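Local coordinates for protein cytochrome P450 (Bacillus subtilis subsp. subtilis, PDB 4RM4) that probably acts as a heme-dependent monooxygenase, activating molecular oxygen at the iron to oxidise its substrates, at residues N79-I82 / N83-P86; K91-S94 / V95-K98; E222-S225 / G226-I230; I230-C233 / T234-V238. All blocks are in the same frame, centred on the assembly; numbering follows the deposited sequence.

Contact 1. Residues N79-I82 / N83-P86; sequences NSII and NMDP. With HEM (protoporphyrin IX containing Fe), chain B.
Ile81 and Met84 are joined by the firmer of two backbone bonds that wind residues 80-84 into a short 3-10 turn. It runs from Met84 N to Ile81 O (3.1 Å, N-H...O 156°), its donor standing above the carbonyl plane; one residue earlier, Asn83 N makes a weak bond to Ser80 O at 3.3 Å. Both span three residues, the 3-10 spacing. A further polar pair is formed by the side chains of Asn79 and Asn83, which cross with their amide planes turned 64° apart.

Met84 runs its extended chain past Ser80 and Ile81. Its apolar contact is SD against Ile81 CG2 at 4.1 Å, while CG lies in van der Waals contact with the polar Ser80 O, 3.4 Å away. This is the loop leading into helix 88-96, the B-C loop of the cytochrome P450 fold, which lines one side of the heme pocket.

The heme contacts come from the two isoleucines. Ile81 CD1 packs 3.6 Å from O1D of a propionate, whose other oxygen, O2D, approaches Ile82 CA. With CG1 anti to the backbone N (chi1 -162°), Ile82 sends CD1 over to the porphyrin edge, 3.9 Å from CHA, while its CB lies 3.8 Å from the propionate carbon CAD. An alanine at Ile82 would remove CG1, CG2 and CD1, which would probably leave a gap beside CHA and the other propionate chain at CBA. Ile81 and Met84 also rest on His89 and Ile92 of helix 88-96.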
loop_
_atom_site.group_PDB
_atom_site.type_symbol
_atom_site.label_atom_id
_atom_site.label_comp_id
_atom_site.label_asym_id
_atom_site.label_seq_id
_atom_site.Cartn_x
_atom_site.Cartn_y
_atom_site.Cartn_z
ATOM N N ASN A 79 -7.894 14.095 5.304
ATOM C CA ASN A 79 -7.385 12.759 5.001
ATOM C C ASN A 79 -8.216 12.026 3.952
ATOM O O ASN A 79 -7.926 10.877 3.607
ATOM C CB ASN A 79 -7.327 11.922 6.282
ATOM C CG ASN A 79 -6.197 12.338 7.198
ATOM O OD1 ASN A 79 -5.242 11.586 7.410
ATOM N ND2 ASN A 79 -6.288 13.549 7.734
ATOM N N SER A 80 -9.255 12.695 3.464
ATOM C CA SER A 80 -10.135 12.130 2.451
ATOM C C SER A 80 -10.833 10.865 2.969
ATOM O O SER A 80 -11.044 10.727 4.168
ATOM C CB SER A 80 -9.356 11.866 1.154
ATOM O OG SER A 80 -10.238 11.604 0.083
ATOM N N ILE A 81 -11.180 9.955 2.066
ATOM C CA ILE A 81 -12.137 8.889 2.363
ATOM C C ILE A 81 -11.663 7.826 3.365
ATOM O O ILE A 81 -12.484 7.184 4.024
ATOM C CB ILE A 81 -12.637 8.169 1.075
ATOM C CG1 ILE A 81 -11.469 7.665 0.219
ATOM C CG2 ILE A 81 -13.545 9.091 0.264
ATOM C CD1 ILE A 81 -11.931 6.832 -0.974
ATOM N N ILE A 82 -10.355 7.638 3.472
ATOM C CA ILE A 82 -9.826 6.568 4.315
ATOM C C ILE A 82 -10.133 6.832 5.784
ATOM O O ILE A 82 -10.128 5.914 6.592
ATOM C CB ILE A 82 -8.313 6.351 4.104
ATOM C CG1 ILE A 82 -7.895 4.974 4.632
ATOM C CG2 ILE A 82 -7.517 7.481 4.728
ATOM C CD1 ILE A 82 -6.589 4.497 4.046
ATOM N N ASN A 83 -10.414 8.088 6.117
ATOM C CA ASN A 83 -10.753 8.449 7.499
ATOM C C ASN A 83 -12.159 9.034 7.622
ATOM O O ASN A 83 -12.427 9.883 8.472
ATOM C CB ASN A 83 -9.704 9.397 8.091
ATOM C CG ASN A 83 -8.338 8.730 8.254
ATOM O OD1 ASN A 83 -8.224 7.636 8.814
ATOM N ND2 ASN A 83 -7.303 9.376 7.741
ATOM N N MET A 84 -13.046 8.588 6.748
ATOM C CA MET A 84 -14.434 9.025 6.776
ATOM C C MET A 84 -15.312 7.828 7.088
ATOM O O MET A 84 -14.976 6.707 6.733
ATOM C CB MET A 84 -14.852 9.554 5.411
ATOM C CG MET A 84 -14.328 10.911 5.051
ATOM S SD MET A 84 -14.973 11.344 3.426
ATOM C CE MET A 84 -14.307 12.998 3.292
ATOM N N ASP A 85 -16.452 8.079 7.727
ATOM C CA ASP A 85 -17.440 7.048 7.944
ATOM C C ASP A 85 -18.584 7.311 6.982
ATOM O O ASP A 85 -18.634 8.360 6.355
ATOM C CB ASP A 85 -17.967 7.104 9.388
ATOM C CG ASP A 85 -16.974 6.570 10.406
ATOM O OD1 ASP A 85 -17.075 6.952 11.592
ATOM O OD2 ASP A 85 -16.102 5.766 10.033
ATOM N N PRO A 86 -19.487 6.349 6.828
ATOM C CA PRO A 86 -20.745 6.686 6.156
ATOM C C PRO A 86 -21.448 7.745 6.996
ATOM O O PRO A 86 -21.220 7.790 8.204
ATOM C CB PRO A 86 -21.527 5.373 6.212
ATOM C CG PRO A 86 -20.466 4.305 6.358
ATOM C CD PRO A 86 -19.403 4.922 7.186
HETATM C CHA HEM B . -7.252 1.717 1.372
HETATM C CHB HEM B . -3.519 -1.359 1.347
HETATM C CHC HEM B . -1.994 0.504 -2.893
HETATM C CHD HEM B . -5.429 3.912 -2.616
HETATM C C1A HEM B . -6.400 0.690 1.722
HETATM C C2A HEM B . -6.567 -0.229 2.829
HETATM C C3A HEM B . -5.538 -1.080 2.823
HETATM C C4A HEM B . -4.689 -0.742 1.705
HETATM C CMA HEM B . -5.283 -2.236 3.830
HETATM C CAA HEM B . -7.739 -0.243 3.843
HETATM C CBA HEM B . -7.539 0.819 4.908
HETATM C CGA HEM B . -8.500 0.638 6.061
HETATM O O1A HEM B . -8.364 1.419 7.037
HETATM O O2A HEM B . -9.375 -0.264 6.008
HETATM C C1B HEM B . -2.825 -1.130 0.184
HETATM C C2B HEM B . -1.738 -1.954 -0.312
HETATM C C3B HEM B . -1.311 -1.424 -1.467
HETATM C C4B HEM B . -2.122 -0.268 -1.766
HETATM C CMB HEM B . -1.193 -3.204 0.412
HETATM C CAB HEM B . -0.201 -1.912 -2.426
HETATM C CBB HEM B . 0.227 -3.175 -2.384
HETATM C C1C HEM B . -2.809 1.562 -3.200
HETATM C C2C HEM B . -2.755 2.362 -4.409
HETATM C C3C HEM B . -3.710 3.296 -4.317
HETATM C C4C HEM B . -4.391 3.120 -3.065
HETATM C CMC HEM B . -1.753 2.108 -5.556
HETATM C CAC HEM B . -4.102 4.424 -5.302
HETATM C CBC HEM B . -3.358 4.808 -6.344
HETATM C C1D HEM B . -6.215 3.659 -1.515
HETATM C C2D HEM B . -7.307 4.495 -1.103
HETATM C C3D HEM B . -7.888 3.817 0.144
HETATM C C4D HEM B . -7.081 2.631 0.354
HETATM C CMD HEM B . -7.781 5.788 -1.792
HETATM C CAD HEM B . -9.095 4.303 0.982
HETATM C CBD HEM B . -10.353 3.632 0.423
HETATM C CGD HEM B . -11.550 3.987 1.273
HETATM O O1D HEM B . -12.698 3.785 0.791
HETATM O O2D HEM B . -11.336 4.489 2.407
HETATM N NA HEM B . -5.233 0.346 1.065
HETATM N NB HEM B . -3.018 -0.108 -0.732
HETATM N NC HEM B . -3.818 2.053 -2.394
HETATM N ND HEM B . -6.119 2.582 -0.652
HETATM FE FE HEM B . -4.647 1.120 -0.746
HETATM O O HOH W 1 -3.158 2.329 0.759
#

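Contact 2. Residues K91-S94 / V95-K98; sequences KIRS and VVNK. With HEM (protoporphyrin IX containing Fe), chain B.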
loop_
_atom_site.group_PDB
_atom_site.type_symbol
_atom_site.label_atom_id
_atom_site.label_comp_id
_atom_site.label_asym_id
_atom_site.label_seq_id
_atom_site.Cartn_x
_atom_site.Cartn_y
_atom_site.Cartn_z
ATOM N N LYS A 91 -20.769 8.491 -0.284
ATOM C CA LYS A 91 -20.934 9.421 -1.395
ATOM C C LYS A 91 -19.659 9.596 -2.219
ATOM O O LYS A 91 -19.687 9.508 -3.449
ATOM C CB LYS A 91 -21.412 10.781 -0.885
ATOM C CG LYS A 91 -21.643 11.791 -1.983
ATOM C CD LYS A 91 -22.148 13.116 -1.421
ATOM C CE LYS A 91 -21.145 13.719 -0.446
ATOM N NZ LYS A 91 -19.942 14.278 -1.130
ATOM N N ILE A 92 -18.541 9.847 -1.543
ATOM C CA ILE A 92 -17.290 10.049 -2.250
ATOM C C ILE A 92 -16.773 8.742 -2.870
ATOM O O ILE A 92 -16.397 8.726 -4.042
ATOM C CB ILE A 92 -16.232 10.741 -1.361
ATOM C CG1 ILE A 92 -16.764 12.109 -0.908
ATOM C CG2 ILE A 92 -14.931 10.915 -2.121
ATOM C CD1 ILE A 92 -15.951 12.775 0.177
ATOM N N ARG A 93 -16.782 7.652 -2.108
ATOM C CA ARG A 93 -16.287 6.372 -2.632
ATOM C C ARG A 93 -17.000 6.014 -3.932
ATOM O O ARG A 93 -16.369 5.617 -4.894
ATOM C CB ARG A 93 -16.448 5.237 -1.604
ATOM C CG ARG A 93 -15.966 3.849 -2.069
ATOM C CD ARG A 93 -14.463 3.824 -2.420
ATOM N NE ARG A 93 -14.073 2.570 -3.061
ATOM C CZ ARG A 93 -13.319 1.631 -2.491
ATOM N NH1 ARG A 93 -12.823 1.818 -1.273
ATOM N NH2 ARG A 93 -13.026 0.515 -3.151
ATOM N N SER A 94 -18.317 6.171 -3.977
ATOM C CA SER A 94 -19.035 5.756 -5.181
ATOM C C SER A 94 -18.634 6.577 -6.408
ATOM O O SER A 94 -18.613 6.067 -7.526
ATOM C CB SER A 94 -20.545 5.808 -4.966
ATOM O OG SER A 94 -21.011 7.129 -5.137
ATOM N N VAL A 95 -18.315 7.847 -6.202
ATOM C CA VAL A 95 -17.853 8.696 -7.292
ATOM C C VAL A 95 -16.451 8.295 -7.778
ATOM O O VAL A 95 -16.203 8.249 -8.987
ATOM C CB VAL A 95 -17.867 10.188 -6.891
ATOM C CG1 VAL A 95 -17.462 11.047 -8.067
ATOM C CG2 VAL A 95 -19.255 10.593 -6.389
ATOM N N VAL A 96 -15.537 7.977 -6.851
ATOM C CA VAL A 96 -14.154 7.719 -7.255
ATOM C C VAL A 96 -13.910 6.293 -7.776
ATOM O O VAL A 96 -12.877 6.031 -8.387
ATOM C CB VAL A 96 -13.120 8.107 -6.150
ATOM C CG1 VAL A 96 -13.281 9.575 -5.760
ATOM C CG2 VAL A 96 -13.273 7.233 -4.904
ATOM N N ASN A 97 -14.851 5.382 -7.538
ATOM C CA ASN A 97 -14.747 4.040 -8.123
ATOM C C ASN A 97 -14.538 4.101 -9.628
ATOM O O ASN A 97 -13.874 3.238 -10.207
ATOM C CB ASN A 97 -15.981 3.188 -7.820
ATOM C CG ASN A 97 -15.996 2.677 -6.384
ATOM O OD1 ASN A 97 -17.049 2.350 -5.824
ATOM N ND2 ASN A 97 -14.831 2.636 -5.778
ATOM N N LYS A 98 -15.140 5.112 -10.250
ATOM C CA LYS A 98 -15.076 5.276 -11.701
ATOM C C LYS A 98 -13.658 5.455 -12.230
ATOM O O LYS A 98 -13.418 5.293 -13.426
ATOM C CB LYS A 98 -15.907 6.486 -12.142
ATOM C CG LYS A 98 -17.273 6.577 -11.498
ATOM C CD LYS A 98 -18.104 7.643 -12.194
ATOM C CE LYS A 98 -17.291 8.902 -12.413
ATOM N NZ LYS A 98 -16.950 9.549 -11.127
HETATM C CHA HEM B . -7.252 1.717 1.372
HETATM C CHB HEM B . -3.519 -1.359 1.347
HETATM C CHC HEM B . -1.994 0.504 -2.893
HETATM C CHD HEM B . -5.429 3.912 -2.616
HETATM C C1A HEM B . -6.400 0.690 1.722
HETATM C C2A HEM B . -6.567 -0.229 2.829
HETATM C C3A HEM B . -5.538 -1.080 2.823
HETATM C C4A HEM B . -4.689 -0.742 1.705
HETATM C CMA HEM B . -5.283 -2.236 3.830
HETATM C CAA HEM B . -7.739 -0.243 3.843
HETATM C CBA HEM B . -7.539 0.819 4.908
HETATM C CGA HEM B . -8.500 0.638 6.061
HETATM O O1A HEM B . -8.364 1.419 7.037
HETATM O O2A HEM B . -9.375 -0.264 6.008
HETATM C C1B HEM B . -2.825 -1.130 0.184
HETATM C C2B HEM B . -1.738 -1.954 -0.312
HETATM C C3B HEM B . -1.311 -1.424 -1.467
HETATM C C4B HEM B . -2.122 -0.268 -1.766
HETATM C CMB HEM B . -1.193 -3.204 0.412
HETATM C CAB HEM B . -0.201 -1.912 -2.426
HETATM C CBB HEM B . 0.227 -3.175 -2.384
HETATM C C1C HEM B . -2.809 1.562 -3.200
HETATM C C2C HEM B . -2.755 2.362 -4.409
HETATM C C3C HEM B . -3.710 3.296 -4.317
HETATM C C4C HEM B . -4.391 3.120 -3.065
HETATM C CMC HEM B . -1.753 2.108 -5.556
HETATM C CAC HEM B . -4.102 4.424 -5.302
HETATM C CBC HEM B . -3.358 4.808 -6.344
HETATM C C1D HEM B . -6.215 3.659 -1.515
HETATM C C2D HEM B . -7.307 4.495 -1.103
HETATM C C3D HEM B . -7.888 3.817 0.144
HETATM C C4D HEM B . -7.081 2.631 0.354
HETATM C CMD HEM B . -7.781 5.788 -1.792
HETATM C CAD HEM B . -9.095 4.303 0.982
HETATM C CBD HEM B . -10.353 3.632 0.423
HETATM C CGD HEM B . -11.550 3.987 1.273
HETATM O O1D HEM B . -12.698 3.785 0.791
HETATM O O2D HEM B . -11.336 4.489 2.407
HETATM N NA HEM B . -5.233 0.346 1.065
HETATM N NB HEM B . -3.018 -0.108 -0.732
HETATM N NC HEM B . -3.818 2.053 -2.394
HETATM N ND HEM B . -6.119 2.582 -0.652
HETATM FE FE HEM B . -4.647 1.120 -0.746
HETATM O O HOH W 1 -3.158 2.329 0.759
#
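Lys91 O is gripped by two donors from the next turn: Val95 N, in a weak bond at 3.5 Å, and Ser94 OG at 3.2 Å, which comes from above the carbonyl plane. The hydroxyl can bend back in this way because it sits between the backbone N and the carbonyl carbon (chi1 82°). Further helical bonds follow, Val96 N to Ile92 O (3.0 Å) and Asn97 N to Arg93 O (3.1 Å), while Lys98 NZ closes on Val95 O at 2.6 Å.

The stretch belongs to helix 88-96, the C helix of the P450 fold, which supplies a basic residue to a heme propionate. Arg93 leaves the helix with CG anti to its amide nitrogen and bends at chi2 (61°), bringing NH1 to donate a hydrogen bond to HEM O1D at 2.9 Å. The carboxylate oxygen lies in the guanidinium plane, at its edge, and NH1 also donates to Phe348 O. The Asn97 amide meets another part of that edge, beside NE, its plane turned 80° from the guanidinium. Putting a leucine in place of Arg93 would probably leave O1D without this charged donor and Phe348 O without its partner. Ile92 CG2 and Val96 CG1 touch at 4.2 Å.

Contact 3. Residues E222-S225 / G226-I230; sequences EKLS and GEELI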
loop_
_atom_site.group_PDB
_atom_site.type_symbol
_atom_site.label_atom_id
_atom_site.label_comp_id
_atom_site.label_asym_id
_atom_site.label_seq_id
_atom_site.Cartn_x
_atom_site.Cartn_y
_atom_site.Cartn_z
ATOM N N GLU A 222 -22.532 12.266 -9.987
ATOM C CA GLU A 222 -21.137 12.060 -9.604
ATOM C C GLU A 222 -20.178 13.235 -9.767
ATOM O O GLU A 222 -19.323 13.233 -10.658
ATOM C CB GLU A 222 -20.552 10.870 -10.365
ATOM C CG GLU A 222 -21.149 9.527 -9.959
ATOM C CD GLU A 222 -21.034 8.481 -11.047
ATOM O OE1 GLU A 222 -21.312 8.804 -12.226
ATOM O OE2 GLU A 222 -20.654 7.337 -10.721
ATOM N N LYS A 223 -20.393 14.279 -8.978
ATOM C CA LYS A 223 -19.618 15.506 -9.156
ATOM C C LYS A 223 -19.007 16.136 -7.922
ATOM O O LYS A 223 -19.570 16.984 -7.296
ATOM C CB LYS A 223 -20.398 16.530 -9.927
ATOM C CG LYS A 223 -20.348 16.266 -11.440
ATOM C CD LYS A 223 -21.608 16.754 -12.169
ATOM C CE LYS A 223 -21.972 18.204 -11.794
ATOM N NZ LYS A 223 -23.325 18.648 -12.237
ATOM N N LEU A 224 -17.791 15.737 -7.666
ATOM C CA LEU A 224 -17.018 16.200 -6.517
ATOM C C LEU A 224 -16.613 17.663 -6.652
ATOM O O LEU A 224 -16.443 18.175 -7.757
ATOM C CB LEU A 224 -15.763 15.344 -6.333
ATOM C CG LEU A 224 -15.944 13.877 -5.936
ATOM C CD1 LEU A 224 -14.583 13.213 -5.711
ATOM C CD2 LEU A 224 -16.810 13.770 -4.694
ATOM N N SER A 225 -16.463 18.338 -5.523
ATOM C CA SER A 225 -15.906 19.681 -5.533
ATOM C C SER A 225 -14.397 19.573 -5.363
ATOM O O SER A 225 -13.875 18.503 -5.041
ATOM C CB SER A 225 -16.508 20.520 -4.409
ATOM O OG SER A 225 -16.271 19.926 -3.144
ATOM N N GLY A 226 -13.698 20.682 -5.575
ATOM C CA GLY A 226 -12.253 20.695 -5.447
ATOM C C GLY A 226 -11.827 20.402 -4.027
ATOM O O GLY A 226 -10.778 19.805 -3.800
ATOM N N GLU A 227 -12.650 20.823 -3.070
ATOM C CA GLU A 227 -12.378 20.586 -1.655
ATOM C C GLU A 227 -12.405 19.101 -1.299
ATOM O O GLU A 227 -11.860 18.693 -0.280
ATOM C CB GLU A 227 -13.355 21.362 -0.769
ATOM C CG GLU A 227 -13.101 22.875 -0.745
ATOM C CD GLU A 227 -13.893 23.589 0.343
ATOM O OE1 GLU A 227 -14.759 22.945 0.972
ATOM O OE2 GLU A 227 -13.641 24.790 0.578
ATOM N N GLU A 228 -13.040 18.299 -2.144
ATOM C CA GLU A 228 -13.038 16.850 -1.969
ATOM C C GLU A 228 -12.037 16.197 -2.923
ATOM O O GLU A 228 -11.369 15.225 -2.571
ATOM C CB GLU A 228 -14.443 16.280 -2.183
ATOM C CG GLU A 228 -15.468 16.766 -1.170
ATOM C CD GLU A 228 -16.898 16.614 -1.669
ATOM O OE1 GLU A 228 -17.208 17.119 -2.775
ATOM O OE2 GLU A 228 -17.716 15.996 -0.959
ATOM N N LEU A 229 -11.905 16.758 -4.121
ATOM C CA LEU A 229 -11.036 16.157 -5.125
ATOM C C LEU A 229 -9.574 16.302 -4.766
ATOM O O LEU A 229 -8.801 15.352 -4.910
ATOM C CB LEU A 229 -11.312 16.708 -6.532
ATOM C CG LEU A 229 -10.546 16.053 -7.695
ATOM C CD1 LEU A 229 -10.730 14.514 -7.731
ATOM C CD2 LEU A 229 -10.946 16.663 -9.037
ATOM N N ILE A 230 -9.184 17.483 -4.288
ATOM C CA ILE A 230 -7.788 17.711 -3.939
ATOM C C ILE A 230 -7.273 16.788 -2.833
ATOM O O ILE A 230 -6.232 16.148 -3.008
ATOM C CB ILE A 230 -7.507 19.191 -3.618
ATOM C CG1 ILE A 230 -7.613 20.011 -4.905
ATOM C CG2 ILE A 230 -6.118 19.330 -3.019
ATOM C CD1 ILE A 230 -7.631 21.510 -4.685
HETATM O O HOH W 2 -19.480 17.830 -4.044
#
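Ser225 and Glu228 face each other across the first turn of helix 226-257, the long helix that crosses the distal side of the heme in the P450 fold, with Ser225 as the N-cap. Glu228 folds back toward the cap: CG stands anti to the carbonyl carbon (chi1 -63°) and the chain then runs extended, which brings OE1 back to Ser225 N and OG. There OE1 takes the Ser225 N-H at 3.1 Å in an almost straight bond (176°), met nearly end-on to the carboxylate C-O. This is the side-chain half of a capping box. The other half is replaced, for Ser225 OG is 3.8 Å from Glu228 N and instead donates to OE1 at 3.0 Å, from above the carboxylate plane. A third donor, water 2, reaches OE1 at 2.7 Å and bridges weakly to Lys223 O.

Leu224 is turned differently. Its side chain crosses that of Glu228 at about a right angle, with CD2 3.9 Å from OE1, and packs on Val95 and Val96 of helix 88-96. Glu228 OE2 forms a salt bridge with Lys91 NZ, so both carboxylate oxygens are engaged, an arrangement likely to favour the charged form and to hold it from rotating.

The backbone completes the start of the helix. Ser225 O accepts two amides in different ways: Glu228 N stands above the carbonyl plane, whereas Leu229 N lies in that plane at 2.8 Å.

Contact 4. Residues I230-C233 / T234-V238; sequences IPFC and TLLLV. With HEM (protoporphyrin IX containing Fe), chain B.
Phe232 and Leu236, one turn apart on helix 226-257, form the inner layer of this contact in the N-terminal part of the long distal helix of the P450 fold, which runs past the heme. Leu236 lies over one face of the Phe232 ring, with CG 4.1 Å above the plane and displaced toward the rim; its CD2 is 3.7 Å from CZ. The same methyl reaches HEM CAC at 3.8 Å, so it is wedged between an aromatic ring and a vinyl group of the porphyrin. Leu235, the neighbouring residue, places CD2 3.7 Å from the porphyrin methyl HEM CMD. Together these leucines line the heme edge.

What turns the ring's face to Leu236 is its first torsion: Phe232 CG is anti to the backbone N (chi1 175°), directing the ring along the helix toward the following turn. Beyond it, Ser80, Leu214 and Leu350 pack against the Phe232 side chain, while Leu236 also meets Ile210 of helix 210-215.

The backbone holds the spacing of these groups. Pro231 has no N-H to give to the preceding turn, and the helix is kinked there. Past the kink the bonds resume: Thr234 N meets Ile230 O at 3.2 Å with an N-H...O angle of 171°, and Leu236 N bonds to Phe232 O at 3.2 Å. Leu235 N reaches Pro231 O at 3.0 Å, tilted 28° from the carbonyl plane.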
loop_
_atom_site.group_PDB
_atom_site.type_symbol
_atom_site.label_atom_id
_atom_site.label_comp_id
_atom_site.label_asym_id
_atom_site.label_seq_id
_atom_site.Cartn_x
_atom_site.Cartn_y
_atom_site.Cartn_z
ATOM N N ILE A 230 -9.184 17.483 -4.288
ATOM C CA ILE A 230 -7.788 17.711 -3.939
ATOM C C ILE A 230 -7.273 16.788 -2.833
ATOM O O ILE A 230 -6.232 16.148 -3.008
ATOM C CB ILE A 230 -7.507 19.191 -3.618
ATOM C CG1 ILE A 230 -7.613 20.011 -4.905
ATOM C CG2 ILE A 230 -6.118 19.330 -3.019
ATOM C CD1 ILE A 230 -7.631 21.510 -4.685
ATOM N N PRO A 231 -7.987 16.711 -1.693
ATOM C CA PRO A 231 -7.561 15.761 -0.656
ATOM C C PRO A 231 -7.535 14.311 -1.172
ATOM O O PRO A 231 -6.702 13.518 -0.727
ATOM C CB PRO A 231 -8.645 15.906 0.420
ATOM C CG PRO A 231 -9.197 17.269 0.234
ATOM C CD PRO A 231 -9.110 17.560 -1.238
ATOM N N PHE A 232 -8.457 13.964 -2.065
ATOM C CA PHE A 232 -8.458 12.628 -2.673
ATOM C C PHE A 232 -7.178 12.348 -3.507
ATOM O O PHE A 232 -6.581 11.274 -3.412
ATOM C CB PHE A 232 -9.720 12.396 -3.521
ATOM C CG PHE A 232 -9.706 11.091 -4.255
ATOM C CD1 PHE A 232 -9.909 9.900 -3.571
ATOM C CD2 PHE A 232 -9.437 11.041 -5.615
ATOM C CE1 PHE A 232 -9.865 8.681 -4.249
ATOM C CE2 PHE A 232 -9.397 9.819 -6.296
ATOM C CZ PHE A 232 -9.616 8.645 -5.608
ATOM N N CYS A 233 -6.752 13.310 -4.323
ATOM C CA CYS A 233 -5.523 13.129 -5.100
ATOM C C CYS A 233 -4.292 12.937 -4.214
ATOM O O CYS A 233 -3.467 12.052 -4.459
ATOM C CB CYS A 233 -5.321 14.289 -6.081
ATOM S SG CYS A 233 -6.581 14.346 -7.380
ATOM N N THR A 234 -4.187 13.746 -3.168
ATOM C CA THR A 234 -3.096 13.612 -2.221
ATOM C C THR A 234 -3.109 12.224 -1.553
ATOM O O THR A 234 -2.059 11.606 -1.388
ATOM C CB THR A 234 -3.129 14.722 -1.173
ATOM O OG1 THR A 234 -3.054 15.999 -1.832
ATOM C CG2 THR A 234 -1.956 14.579 -0.237
ATOM N N LEU A 235 -4.299 11.734 -1.201
ATOM C CA LEU A 235 -4.430 10.401 -0.596
ATOM C C LEU A 235 -3.867 9.318 -1.501
ATOM O O LEU A 235 -3.257 8.357 -1.025
ATOM C CB LEU A 235 -5.892 10.090 -0.265
ATOM C CG LEU A 235 -6.153 8.724 0.373
ATOM C CD1 LEU A 235 -5.278 8.535 1.621
ATOM C CD2 LEU A 235 -7.630 8.574 0.688
ATOM N N LEU A 236 -4.069 9.456 -2.807
ATOM C CA LEU A 236 -3.556 8.466 -3.737
ATOM C C LEU A 236 -2.038 8.297 -3.616
ATOM O O LEU A 236 -1.531 7.193 -3.721
ATOM C CB LEU A 236 -3.938 8.802 -5.179
ATOM C CG LEU A 236 -5.439 8.837 -5.468
ATOM C CD1 LEU A 236 -5.645 8.994 -6.978
ATOM C CD2 LEU A 236 -6.164 7.593 -4.936
ATOM N N LEU A 237 -1.319 9.401 -3.424
ATOM C CA LEU A 237 0.115 9.341 -3.181
ATOM C C LEU A 237 0.404 8.707 -1.834
ATOM O O LEU A 237 1.235 7.803 -1.728
ATOM C CB LEU A 237 0.724 10.749 -3.182
ATOM C CG LEU A 237 0.235 11.672 -4.292
ATOM C CD1 LEU A 237 1.056 12.971 -4.271
ATOM C CD2 LEU A 237 0.316 11.000 -5.635
ATOM N N VAL A 238 -0.291 9.186 -0.805
ATOM C CA VAL A 238 -0.061 8.747 0.571
ATOM C C VAL A 238 -0.372 7.262 0.733
ATOM O O VAL A 238 0.406 6.515 1.334
ATOM C CB VAL A 238 -0.888 9.602 1.587
ATOM C CG1 VAL A 238 -0.786 9.059 3.015
ATOM C CG2 VAL A 238 -0.407 11.076 1.560
HETATM C CHA HEM B . -7.252 1.717 1.372
HETATM C CHB HEM B . -3.519 -1.359 1.347
HETATM C CHC HEM B . -1.994 0.504 -2.893
HETATM C CHD HEM B . -5.429 3.912 -2.616
HETATM C C1A HEM B . -6.400 0.690 1.722
HETATM C C2A HEM B . -6.567 -0.229 2.829
HETATM C C3A HEM B . -5.538 -1.080 2.823
HETATM C C4A HEM B . -4.689 -0.742 1.705
HETATM C CMA HEM B . -5.283 -2.236 3.830
HETATM C CAA HEM B . -7.739 -0.243 3.843
HETATM C CBA HEM B . -7.539 0.819 4.908
HETATM C CGA HEM B . -8.500 0.638 6.061
HETATM O O1A HEM B . -8.364 1.419 7.037
HETATM O O2A HEM B . -9.375 -0.264 6.008
HETATM C C1B HEM B . -2.825 -1.130 0.184
HETATM C C2B HEM B . -1.738 -1.954 -0.312
HETATM C C3B HEM B . -1.311 -1.424 -1.467
HETATM C C4B HEM B . -2.122 -0.268 -1.766
HETATM C CMB HEM B . -1.193 -3.204 0.412
HETATM C CAB HEM B . -0.201 -1.912 -2.426
HETATM C CBB HEM B . 0.227 -3.175 -2.384
HETATM C C1C HEM B . -2.809 1.562 -3.200
HETATM C C2C HEM B . -2.755 2.362 -4.409
HETATM C C3C HEM B . -3.710 3.296 -4.317
HETATM C C4C HEM B . -4.391 3.120 -3.065
HETATM C CMC HEM B . -1.753 2.108 -5.556
HETATM C CAC HEM B . -4.102 4.424 -5.302
HETATM C CBC HEM B . -3.358 4.808 -6.344
HETATM C C1D HEM B . -6.215 3.659 -1.515
HETATM C C2D HEM B . -7.307 4.495 -1.103
HETATM C C3D HEM B . -7.888 3.817 0.144
HETATM C C4D HEM B . -7.081 2.631 0.354
HETATM C CMD HEM B . -7.781 5.788 -1.792
HETATM C CAD HEM B . -9.095 4.303 0.982
HETATM C CBD HEM B . -10.353 3.632 0.423
HETATM C CGD HEM B . -11.550 3.987 1.273
HETATM O O1D HEM B . -12.698 3.785 0.791
HETATM O O2D HEM B . -11.336 4.489 2.407
HETATM N NA HEM B . -5.233 0.346 1.065
HETATM N NB HEM B . -3.018 -0.108 -0.732
HETATM N NC HEM B . -3.818 2.053 -2.394
HETATM N ND HEM B . -6.119 2.582 -0.652
HETATM FE FE HEM B . -4.647 1.120 -0.746
HETATM O O HOH W 1 -3.158 2.329 0.759
#

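In the fold
In chain order the contacts run 1, 2, 3, 4, with contacts 1 and 2 close in sequence and contacts 3 and 4 sharing Ile230 on helix 226-257. All lie on one side of the chain's centre, their own centres 10 to 14 Å apart. Helix 88-96 (contact 2) packs on the loop of contact 1 through Ile81 CG2 and Ile92 CG2, 3.3 Å apart, and is tied to contact 3 by the Lys91 NZ to Glu228 OE2 salt bridge of 2.8 Å. Contact 4 meets contact 1 at Ser80 and contact 2 at Val96. Contacts 1, 2 and 4 all touch the heme, so this cluster brings loop 79-86 and two helices together at one part of its periphery.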